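Side-chain contact in glycosyl hydrolase (Streptomyces cattleya, PDB 7LR8), which probably hydrolyses the beta-1,4 bond between mannose and N-acetylglucosamine in N-glycan core fragments, as a family GH5 glycosidase: residues G98-F103 with V150-N155. The protein carries 1 engineered substitution. Numbering follows the deposited sequence.
Engineered in segment 150-155: Ala153 (natural residue Glu). With BMA (beta-D-mannopyranose), chain D; NAG (2-acetamido-2-deoxy-beta-D-glucopyranose), chain C.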
ATOM      1  N   GLY B  98      -0.485  -5.492   7.086  1.00 16.04           N
ATOM      2  CA  GLY B  98      -0.627  -4.947   8.421  1.00 17.72           C
ATOM      3  C   GLY B  98       0.671  -4.263   8.796  1.00 21.41           C
ATOM      4  O   GLY B  98       1.383  -3.744   7.932  1.00 19.71           O
ATOM      5  N   HIS B  99       1.029  -4.298  10.071  1.00 18.28           N
ATOM      6  CA  HIS B  99       2.203  -3.580  10.553  1.00 20.45           C
ATOM      7  C   HIS B  99       3.434  -4.478  10.640  1.00 19.94           C
ATOM      8  O   HIS B  99       3.367  -5.577  11.198  1.00 19.08           O
ATOM      9  CB  HIS B  99       1.947  -2.968  11.923  1.00 19.06           C
ATOM     10  CG  HIS B  99       3.056  -2.068  12.360  1.00 17.91           C
ATOM     11  ND1 HIS B  99       3.166  -0.775  11.904  1.00 18.34           N
ATOM     12  CD2 HIS B  99       4.150  -2.293  13.132  1.00 20.82           C
ATOM     13  CE1 HIS B  99       4.251  -0.221  12.419  1.00 19.52           C
ATOM     14  NE2 HIS B  99       4.868  -1.124  13.163  1.00 21.45           N
ATOM     15  N   LEU B 100       4.558  -3.989  10.126  1.00 19.09           N
ATOM     16  CA  LEU B 100       5.843  -4.657  10.309  1.00 17.52           C
ATOM     17  C   LEU B 100       6.951  -3.620  10.408  1.00 20.62           C
ATOM     18  O   LEU B 100       7.209  -2.901   9.436  1.00 19.09           O
ATOM     19  CB  LEU B 100       6.131  -5.623   9.153  1.00 18.85           C
ATOM     20  CG  LEU B 100       5.382  -6.961   9.128  1.00 18.32           C
ATOM     21  CD1 LEU B 100       5.563  -7.646   7.775  1.00 19.40           C
ATOM     22  CD2 LEU B 100       5.859  -7.862  10.266  1.00 19.27           C
ATOM     23  N   SER B 101       7.612  -3.562  11.571  1.00 18.26           N
ATOM     24  CA  SER B 101       8.886  -2.852  11.741  1.00 18.19           C
ATOM     25  C   SER B 101       8.806  -1.390  11.296  1.00 20.74           C
ATOM     26  O   SER B 101       9.705  -0.881  10.623  1.00 23.43           O
ATOM     27  CB  SER B 101      10.009  -3.573  10.992  1.00 20.44           C
ATOM     28  OG  SER B 101      10.023  -4.958  11.293  1.00 24.00           O
ATOM     29  N   SER B 102       7.720  -0.714  11.698  1.00 19.60           N
ATOM     30  CA  SER B 102       7.401   0.714  11.538  1.00 20.30           C
ATOM     31  C   SER B 102       6.615   1.010  10.267  1.00 18.97           C
ATOM     32  O   SER B 102       6.117   2.127  10.122  1.00 22.71           O
ATOM     33  CB  SER B 102       8.633   1.639  11.582  1.00 26.33           C
ATOM     34  OG  SER B 102       9.312   1.643  10.331  1.00 22.17           O
ATOM     35  N   PHE B 103       6.487   0.054   9.353  1.00 17.32           N
ATOM     36  CA  PHE B 103       5.725   0.211   8.116  1.00 17.63           C
ATOM     37  C   PHE B 103       4.341  -0.426   8.214  1.00 16.33           C
ATOM     38  O   PHE B 103       4.192  -1.562   8.686  1.00 16.86           O
ATOM     39  CB  PHE B 103       6.468  -0.423   6.937  1.00 17.07           C
ATOM     40  CG  PHE B 103       7.812   0.181   6.678  1.00 19.34           C
ATOM     41  CD1 PHE B 103       7.928   1.347   5.934  1.00 23.87           C
ATOM     42  CD2 PHE B 103       8.973  -0.411   7.201  1.00 20.29           C
ATOM     43  CE1 PHE B 103       9.179   1.914   5.706  1.00 27.13           C
ATOM     44  CE2 PHE B 103      10.212   0.141   6.962  1.00 21.25           C
ATOM     45  CZ  PHE B 103      10.315   1.314   6.216  1.00 26.73           C
ATOM     46  N   VAL B 150      -3.628 -14.049  14.225  1.00 17.41           N
ATOM     47  CA  VAL B 150      -4.504 -13.217  13.393  1.00 17.26           C
ATOM     48  C   VAL B 150      -3.694 -12.180  12.614  1.00 18.33           C
ATOM     49  O   VAL B 150      -3.850 -12.042  11.393  1.00 17.94           O
ATOM     50  CB  VAL B 150      -5.603 -12.561  14.247  1.00 18.52           C
ATOM     51  CG1 VAL B 150      -6.314 -11.460  13.444  1.00 18.86           C
ATOM     52  CG2 VAL B 150      -6.596 -13.622  14.714  1.00 17.59           C
ATOM     53  N   GLY B 151      -2.797 -11.468  13.297  1.00 16.34           N
ATOM     54  CA  GLY B 151      -1.911 -10.523  12.618  1.00 17.25           C
ATOM     55  C   GLY B 151      -0.970  -9.886  13.623  1.00 19.03           C
ATOM     56  O   GLY B 151      -1.262  -9.799  14.819  1.00 23.87           O
ATOM     57  N   ASN B 152       0.167  -9.430  13.109  1.00 16.66           N
ATOM     58  CA  ASN B 152       1.240  -8.946  13.983  1.00 14.67           C
ATOM     59  C   ASN B 152       0.849  -7.603  14.592  1.00 16.73           C
ATOM     60  O   ASN B 152       0.925  -6.561  13.933  1.00 18.89           O
ATOM     61  CB  ASN B 152       2.547  -8.805  13.210  1.00 15.90           C
ATOM     62  CG  ASN B 152       3.622  -8.143  14.041  1.00 23.12           C
ATOM     63  OD1 ASN B 152       3.838  -8.549  15.172  1.00 21.54           O
ATOM     64  ND2 ASN B 152       4.257  -7.092  13.510  1.00 28.15           N
ATOM     65  N   ALA B 153       0.435  -7.619  15.861  1.00 17.16           N
ATOM     66  CA  ALA B 153       0.109  -6.397  16.590  1.00 19.18           C
ATOM     67  C   ALA B 153      -0.877  -5.540  15.803  1.00 18.09           C
ATOM     68  O   ALA B 153      -0.692  -4.329  15.636  1.00 18.99           O
ATOM     69  CB  ALA B 153       1.380  -5.596  16.922  1.00 18.39           C
ATOM     70  N   ILE B 154      -1.947  -6.182  15.317  1.00 18.31           N
ATOM     71  CA  ILE B 154      -2.968  -5.464  14.562  1.00 18.66           C
ATOM     72  C   ILE B 154      -3.605  -4.377  15.415  1.00 18.64           C
ATOM     73  O   ILE B 154      -4.089  -3.377  14.876  1.00 17.29           O
ATOM     74  CB  ILE B 154      -4.034  -6.445  14.010  1.00 16.57           C
ATOM     75  CG1 ILE B 154      -4.857  -5.778  12.900  1.00 20.11           C
ATOM     76  CG2 ILE B 154      -4.954  -6.946  15.113  1.00 17.96           C
ATOM     77  CD1 ILE B 154      -4.142  -5.744  11.570  1.00 21.40           C
ATOM     78  N   ASN B 155      -3.577  -4.530  16.745  1.00 16.94           N
ATOM     79  CA  ASN B 155      -4.108  -3.500  17.633  1.00 17.86           C
ATOM     80  C   ASN B 155      -3.447  -2.143  17.435  1.00 19.75           C
ATOM     81  O   ASN B 155      -4.014  -1.134  17.866  1.00 17.04           O
ATOM     82  CB  ASN B 155      -3.984  -3.918  19.112  1.00 16.38           C
ATOM     83  CG  ASN B 155      -2.529  -4.061  19.604  1.00 16.01           C
ATOM     84  OD1 ASN B 155      -1.664  -4.624  18.928  1.00 17.79           O
ATOM     85  ND2 ASN B 155      -2.279  -3.566  20.804  1.00 17.61           N
TER
HETATM   86  C1  BMA D   2       7.425  -5.237  16.965  1.00 29.52           C
HETATM   87  C2  BMA D   2       7.454  -6.213  15.745  1.00 34.24           C
HETATM   88  C3  BMA D   2       8.012  -5.475  14.545  1.00 23.19           C
HETATM   89  C4  BMA D   2       9.327  -4.677  14.947  1.00 19.39           C
HETATM   90  C5  BMA D   2       9.799  -5.050  16.380  1.00 24.61           C
HETATM   91  C6  BMA D   2      10.989  -4.243  16.852  1.00 17.73           C
HETATM   92  O2  BMA D   2       6.161  -6.704  15.431  1.00 26.54           O
HETATM   93  O3  BMA D   2       6.996  -4.637  13.940  1.00 29.37           O
HETATM   94  O4  BMA D   2      10.331  -4.999  14.023  1.00 21.43           O
HETATM   95  O5  BMA D   2       8.747  -4.774  17.324  1.00 27.47           O
HETATM   96  O6  BMA D   2      10.586  -2.851  16.868  1.00 27.13           O
HETATM   97  C1  NAG C   1       6.007  -0.267  18.231  1.00 38.13           C
HETATM   98  C2  NAG C   1       6.525  -0.359  16.796  1.00 40.71           C
HETATM   99  C3  NAG C   1       6.314  -1.774  16.240  1.00 30.03           C
HETATM  100  C4  NAG C   1       6.870  -2.833  17.190  1.00 30.50           C
HETATM  101  C5  NAG C   1       6.263  -2.603  18.575  1.00 34.14           C
HETATM  102  C6  NAG C   1       6.740  -3.547  19.651  1.00 31.73           C
HETATM  103  C7  NAG C   1       6.501   1.475  15.149  1.00 40.71           C
HETATM  104  C8  NAG C   1       5.634   2.432  14.378  1.00 26.05           C
HETATM  105  N2  NAG C   1       5.858   0.627  15.961  1.00 45.91           N
HETATM  106  O1  NAG C   1       6.329   0.981  18.746  1.00 33.50           O
HETATM  107  O3  NAG C   1       6.923  -1.889  14.960  1.00 21.49           O
HETATM  108  O4  NAG C   1       6.537  -4.119  16.669  1.00 26.35           O
HETATM  109  O5  NAG C   1       6.604  -1.285  19.022  1.00 37.81           O
HETATM  110  O6  NAG C   1       6.004  -3.357  20.852  1.00 32.44           O
HETATM  111  O7  NAG C   1       7.726   1.466  15.033  1.00 37.21           O
HETATM  112  O   HOH W   1      -0.631  -5.918  11.656  1.00 20.24           O
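The amide nitrogen of Asn152 serves protein and sugar at once: ND2 donates to His99 O at 2.9 Å, with an N-H...O angle of 156°, and to O2 of the bound mannose at 2.7 Å. His99 O lies close to the amide plane of Asn152, whereas ND2 approaches tilted 33° from the carbonyl plane. Asn152 reaches strand 99-100 because its chi1 of 173° sets CG opposite the backbone N, and Leu100 CD2 lies 3.7 Å from Asn152 ND2. A water that accepts from His99 N and donates to Asn152 O links the two backbones. Asn152 lies on strand 145-152 of the eight-stranded parallel sheet, consistent with the (beta/alpha)8 barrel of GH5, and directly precedes Ala153, engineered from glutamate; as in other clan GH-A enzymes, that glutamate was probably the acid/base. On the facing segment, within the type I' turn from Leu100 to Phe103, Ser101 N donates to mannose O3 (2.7 Å), while His99 NE2 hydrogen-bonds N-acetylglucosamine O3 (2.8 Å), which lies at the imidazole edge, in plane. Both His99 O and mannose O2 would probably lose their shared donor with an alanine at Asn152. Arg54 bonds Asn152 OD1, helping to fix the amide's rotation, and Asp104 holds His99 ND1.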